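Local coordinates for Arf-GAP domain and FG repeat-containing protein 1 (Homo sapiens, PDB 2OLM) that probably activates an Arf-family GTPase through its zinc-binding Arf-GAP domain, and acts as a cofactor for HIV-1 Rev in moving viral RNA to the cytoplasm, at residues A[26-31]-A[49-54]; A[37-40]-A[45-48]. All coordinates share one frame; numbering follows the deposited sequence.

Contact 1 of 2, residues A[26-31]-A[49-54]; sequences RKCFDC and TSCSGS. With ZN (zinc ion), chain B; SO4 (sulfate ion), chain D.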
loop_
_atom_site.group_PDB
_atom_site.type_symbol
_atom_site.label_atom_id
_atom_site.label_comp_id
_atom_site.label_asym_id
_atom_site.label_seq_id
_atom_site.Cartn_x
_atom_site.Cartn_y
_atom_site.Cartn_z
ATOM N N ARG A 26 -8.948 -3.650 11.240
ATOM C CA ARG A 26 -8.513 -2.279 11.549
ATOM C C ARG A 26 -7.869 -2.094 12.918
ATOM O O ARG A 26 -7.317 -1.034 13.234
ATOM C CB ARG A 26 -9.688 -1.309 11.450
ATOM C CG ARG A 26 -10.257 -1.232 10.102
ATOM C CD ARG A 26 -11.477 -0.267 10.111
ATOM N NE ARG A 26 -12.320 -0.611 8.996
ATOM C CZ ARG A 26 -13.627 -0.474 8.975
ATOM N NH1 ARG A 26 -14.292 0.049 10.017
ATOM N NH2 ARG A 26 -14.270 -0.851 7.900
ATOM N N LYS A 27 -7.952 -3.130 13.767
ATOM C CA LYS A 27 -7.394 -3.135 15.095
ATOM C C LYS A 27 -6.569 -4.401 15.253
ATOM O O LYS A 27 -6.930 -5.455 14.720
ATOM C CB LYS A 27 -8.511 -3.126 16.154
ATOM C CG LYS A 27 -9.319 -1.842 16.155
ATOM C CD LYS A 27 -8.508 -0.692 16.645
ATOM N N CYS A 28 -5.461 -4.260 15.980
ATOM C CA CYS A 28 -4.562 -5.403 16.328
ATOM C C CYS A 28 -5.406 -6.549 16.869
ATOM O O CYS A 28 -6.181 -6.363 17.794
ATOM C CB CYS A 28 -3.557 -4.982 17.369
ATOM S SG CYS A 28 -2.536 -6.321 17.878
ATOM N N PHE A 29 -5.208 -7.767 16.343
ATOM C CA PHE A 29 -5.946 -8.948 16.807
ATOM C C PHE A 29 -5.655 -9.289 18.262
ATOM O O PHE A 29 -6.489 -9.899 18.918
ATOM C CB PHE A 29 -5.604 -10.138 15.950
ATOM C CG PHE A 29 -6.371 -11.350 16.317
ATOM C CD1 PHE A 29 -7.737 -11.339 16.308
ATOM C CD2 PHE A 29 -5.705 -12.517 16.683
ATOM C CE1 PHE A 29 -8.462 -12.443 16.735
ATOM C CE2 PHE A 29 -6.430 -13.639 17.068
ATOM C CZ PHE A 29 -7.796 -13.599 17.078
ATOM N N ASP A 30 -4.480 -8.974 18.769
ATOM C CA ASP A 30 -4.093 -9.376 20.094
ATOM C C ASP A 30 -4.375 -8.379 21.196
ATOM O O ASP A 30 -4.804 -8.769 22.290
ATOM C CB ASP A 30 -2.617 -9.868 20.123
ATOM C CG ASP A 30 -2.443 -11.135 19.319
ATOM O OD1 ASP A 30 -3.246 -12.100 19.561
ATOM O OD2 ASP A 30 -1.556 -11.171 18.442
ATOM N N CYS A 31 -4.135 -7.102 20.941
ATOM C CA CYS A 31 -4.444 -6.077 21.956
ATOM C C CYS A 31 -5.673 -5.224 21.692
ATOM O O CYS A 31 -6.159 -4.575 22.648
ATOM C CB CYS A 31 -3.235 -5.171 22.213
ATOM S SG CYS A 31 -2.845 -4.000 20.885
ATOM N N THR A 49 2.972 -3.455 16.269
ATOM C CA THR A 49 4.358 -3.729 16.487
ATOM C C THR A 49 4.695 -4.282 17.839
ATOM O O THR A 49 5.509 -5.195 17.975
ATOM C CB THR A 49 5.169 -2.441 16.185
ATOM O OG1 THR A 49 4.863 -2.030 14.837
ATOM C CG2 THR A 49 6.638 -2.688 16.417
ATOM N N SER A 50 4.041 -3.764 18.887
ATOM C CA SER A 50 4.304 -4.202 20.213
ATOM C C SER A 50 3.895 -5.676 20.400
ATOM O O SER A 50 4.641 -6.472 20.944
ATOM C CB SER A 50 3.606 -3.307 21.234
ATOM O OG SER A 50 3.930 -3.709 22.521
ATOM N N CYS A 51 2.709 -6.006 19.910
ATOM C CA CYS A 51 2.291 -7.394 20.009
ATOM C C CYS A 51 3.160 -8.278 19.158
ATOM O O CYS A 51 3.452 -9.409 19.598
ATOM C CB CYS A 51 0.845 -7.542 19.597
ATOM S SG CYS A 51 -0.335 -6.874 20.842
ATOM N N SER A 52 3.612 -7.794 17.994
ATOM C CA SER A 52 4.549 -8.571 17.180
ATOM C C SER A 52 5.821 -8.898 17.967
ATOM O O SER A 52 6.337 -10.022 17.922
ATOM C CB SER A 52 4.898 -7.832 15.920
ATOM O OG SER A 52 3.792 -7.665 15.066
ATOM N N GLY A 53 6.347 -7.924 18.709
ATOM C CA GLY A 53 7.500 -8.201 19.541
ATOM C C GLY A 53 7.241 -9.306 20.560
ATOM O O GLY A 53 8.089 -10.176 20.789
ATOM N N SER A 54 6.065 -9.284 21.193
ATOM C CA SER A 54 5.700 -10.324 22.157
ATOM C C SER A 54 5.456 -11.711 21.515
ATOM O O SER A 54 5.829 -12.730 22.097
ATOM C CB SER A 54 4.480 -9.917 22.979
ATOM O OG SER A 54 4.827 -8.778 23.778
HETATM ZN ZN ZN B . -1.335 -5.151 19.596
HETATM S S SO4 D . -17.658 -0.869 8.358
HETATM O O1 SO4 D . -18.228 -2.070 8.971
HETATM O O2 SO4 D . -18.668 -0.038 7.721
HETATM O O3 SO4 D . -16.732 -1.302 7.315
HETATM O O4 SO4 D . -17.025 -0.073 9.388
#
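Asp-30 and Cys-51 bring the backbones nearest, with CA atoms 6.7 Å apart, where the irregular segment 26-31 runs past the first turn of the helix that carries 49-54. No hydrogen bond crosses the gap; the zinc ion joins the two sides. Cys-28 SG lies 2.4 Å from the metal and Cys-31 SG 2.3 Å, while Cys-51 reaches the same ion from the helix. Cysteine suits all three places because its short side chain ends in a soft sulfur donor. The sulfurs meet around the metal, Cys-28 SG and Cys-51 SG being 3.7 Å apart. On Cys-28, SG stands anti to the backbone N (chi1 177°), which turns it toward the zinc and within reach of the N-H groups that follow. There it accepts a nearly straight hydrogen bond from Cys-31 N at 3.5 Å (174°) and a weak, more bent one from Asp-30 N. These N-H groups probably spread some of the thiolate charge and hold the loop around the sulfur.

Alongside the metal site, the methylene of Asp-30 rests on the helical cysteine, CB to Cys-51 SG 3.8 Å. The Asp-30 carboxylate is engaged elsewhere: OD1 forms a salt bridge with Lys-119 and a hydrogen bond with Tyr-120, both on helix 109-121. At the start of segment 26-31, Arg-26, extended from CG to NE, meets a sulfate ion, probably from the crystallisation liquor, at the edge of its guanidinium. NH1 bonds to sulfate O4 at 2.8 Å, and NH2 to sulfate O3; NE is held by Gly-21 O. With Cys-48 as fourth ligand, the two CxxC pairs make the C4-type zinc finger of the Arf-GAP domain.

Contact 2 of 2, residues A[37-40]-A[45-48]; sequences TYVN and SFVC. With ZN (zinc ion), chain B.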
loop_
_atom_site.group_PDB
_atom_site.type_symbol
_atom_site.label_atom_id
_atom_site.label_comp_id
_atom_site.label_asym_id
_atom_site.label_seq_id
_atom_site.Cartn_x
_atom_site.Cartn_y
_atom_site.Cartn_z
ATOM N N THR A 37 0.320 -3.120 11.998
ATOM C CA THR A 37 1.498 -2.814 11.201
ATOM C C THR A 37 2.154 -4.086 10.610
ATOM O O THR A 37 3.015 -4.006 9.743
ATOM C CB THR A 37 2.537 -2.132 12.087
ATOM O OG1 THR A 37 2.665 -2.828 13.324
ATOM C CG2 THR A 37 2.085 -0.687 12.409
ATOM N N TYR A 38 1.821 -5.266 11.181
ATOM C CA TYR A 38 2.362 -6.564 10.750
ATOM C C TYR A 38 1.231 -7.549 10.516
ATOM O O TYR A 38 0.148 -7.395 11.043
ATOM C CB TYR A 38 3.322 -7.146 11.805
ATOM C CG TYR A 38 4.626 -6.358 11.817
ATOM C CD1 TYR A 38 5.758 -6.842 11.187
ATOM C CD2 TYR A 38 4.680 -5.109 12.389
ATOM C CE1 TYR A 38 6.914 -6.109 11.128
ATOM C CE2 TYR A 38 5.849 -4.360 12.339
ATOM C CZ TYR A 38 6.938 -4.863 11.701
ATOM O OH TYR A 38 8.088 -4.073 11.603
ATOM N N VAL A 39 1.512 -8.535 9.684
ATOM C CA VAL A 39 0.670 -9.740 9.651
ATOM C C VAL A 39 1.389 -10.864 10.364
ATOM O O VAL A 39 2.606 -11.054 10.256
ATOM C CB VAL A 39 0.272 -10.217 8.253
ATOM C CG1 VAL A 39 -0.757 -9.234 7.589
ATOM C CG2 VAL A 39 1.497 -10.446 7.394
ATOM N N ASN A 40 0.606 -11.595 11.162
ATOM C CA ASN A 40 1.061 -12.787 11.831
ATOM C C ASN A 40 0.677 -13.933 10.930
ATOM O O ASN A 40 -0.480 -14.352 10.881
ATOM C CB ASN A 40 0.455 -12.931 13.203
ATOM C CG ASN A 40 0.824 -14.203 13.873
ATOM O OD1 ASN A 40 1.479 -15.021 13.259
ATOM N ND2 ASN A 40 0.410 -14.386 15.145
ATOM N N SER A 45 -3.439 -13.301 11.061
ATOM C CA SER A 45 -4.003 -12.123 11.736
ATOM C C SER A 45 -3.208 -10.888 11.382
ATOM O O SER A 45 -2.109 -10.946 10.828
ATOM C CB SER A 45 -4.009 -12.298 13.253
ATOM O OG SER A 45 -2.685 -12.450 13.698
ATOM N N PHE A 46 -3.783 -9.747 11.751
ATOM C CA PHE A 46 -3.170 -8.418 11.584
ATOM C C PHE A 46 -2.922 -7.849 12.941
ATOM O O PHE A 46 -3.857 -7.728 13.745
ATOM C CB PHE A 46 -4.115 -7.498 10.752
ATOM C CG PHE A 46 -4.315 -7.951 9.357
ATOM C CD1 PHE A 46 -3.602 -7.379 8.322
ATOM C CD2 PHE A 46 -5.174 -8.972 9.051
ATOM C CE1 PHE A 46 -3.749 -7.821 7.019
ATOM C CE2 PHE A 46 -5.323 -9.409 7.757
ATOM C CZ PHE A 46 -4.624 -8.821 6.736
ATOM N N VAL A 47 -1.650 -7.517 13.255
ATOM C CA VAL A 47 -1.217 -7.172 14.617
ATOM C C VAL A 47 -0.337 -5.904 14.610
ATOM O O VAL A 47 0.230 -5.548 13.593
ATOM C CB VAL A 47 -0.431 -8.332 15.300
ATOM C CG1 VAL A 47 -1.389 -9.486 15.545
ATOM C CG2 VAL A 47 0.720 -8.835 14.393
ATOM N N CYS A 48 -0.194 -5.295 15.767
ATOM C CA CYS A 48 0.600 -4.067 15.935
ATOM C C CYS A 48 2.067 -4.446 16.218
ATOM O O CYS A 48 2.408 -5.637 16.384
ATOM C CB CYS A 48 0.016 -3.230 17.092
ATOM S SG CYS A 48 0.339 -3.799 18.759
HETATM ZN ZN ZN B . -1.335 -5.151 19.596
HETATM O O HOH W 1 -1.867 -12.868 16.339
#
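The Phe-46 ring meets Val-39 CG1 (one of two valine conformers) obliquely, the side chains lying side by side and pointing the same way. Met-19 and Thr-20 of helix 3-20 also touch this flat, apolar ring, which fits between hairpin and helix. The other sheet face carries Tyr-38, Val-47, Asn-40 and Ser-45. The Tyr-38 side chain reaches Thr-49 and Ser-52 of helix 49-55, and its CB packs on the methyl CG2 of Val-47 at 4.0 Å. Ser-45 OG, between its backbone N and carbonyl carbon (chi1 61°), comes 3.2 Å from Asn-40 CB. A water accepts from Asn-40 ND2 at 3.0 Å and lies 2.8 Å from Ser-45 OG. Asparagine suits the place: ND2 also bonds to His-62 ND1, and OD1 takes the turn N-H of Thr-42.

The strands form an antiparallel beta hairpin, their short axes making 140° between N-to-C directions, with Asn-40 N bonded to Ser-45 O at 2.8 Å. A classic beta bulge ends the pairing, where Thr-37 N and Tyr-38 N both bond to Val-47 O, each at 2.9 Å. Just beyond, the SG of N-cap Cys-48 binds zinc at 2.3 Å and caps a helical backbone N.

In the fold
The two contacts touch, with centres about 6 Å apart, and share one zinc ion: three of its ligands belong to contact 1 and the fourth, Cys-48, to contact 2. Along the chain, 26-31 comes first, then both hairpin strands of contact 2, then helix 49-55, separated from strand 45-47 by Cys-48 alone. The hairpin is thus the excursion between the two cysteine pairs. Phe-29 N probably bonds to Phe-46 O, and Thr-49 OG1 to Thr-37 OG1, tying loop and helix to the strands. Strand 64-66 completes the small antiparallel sheet on the other side of 38-40. Together they form the zinc-bound core of the Arf-GAP domain.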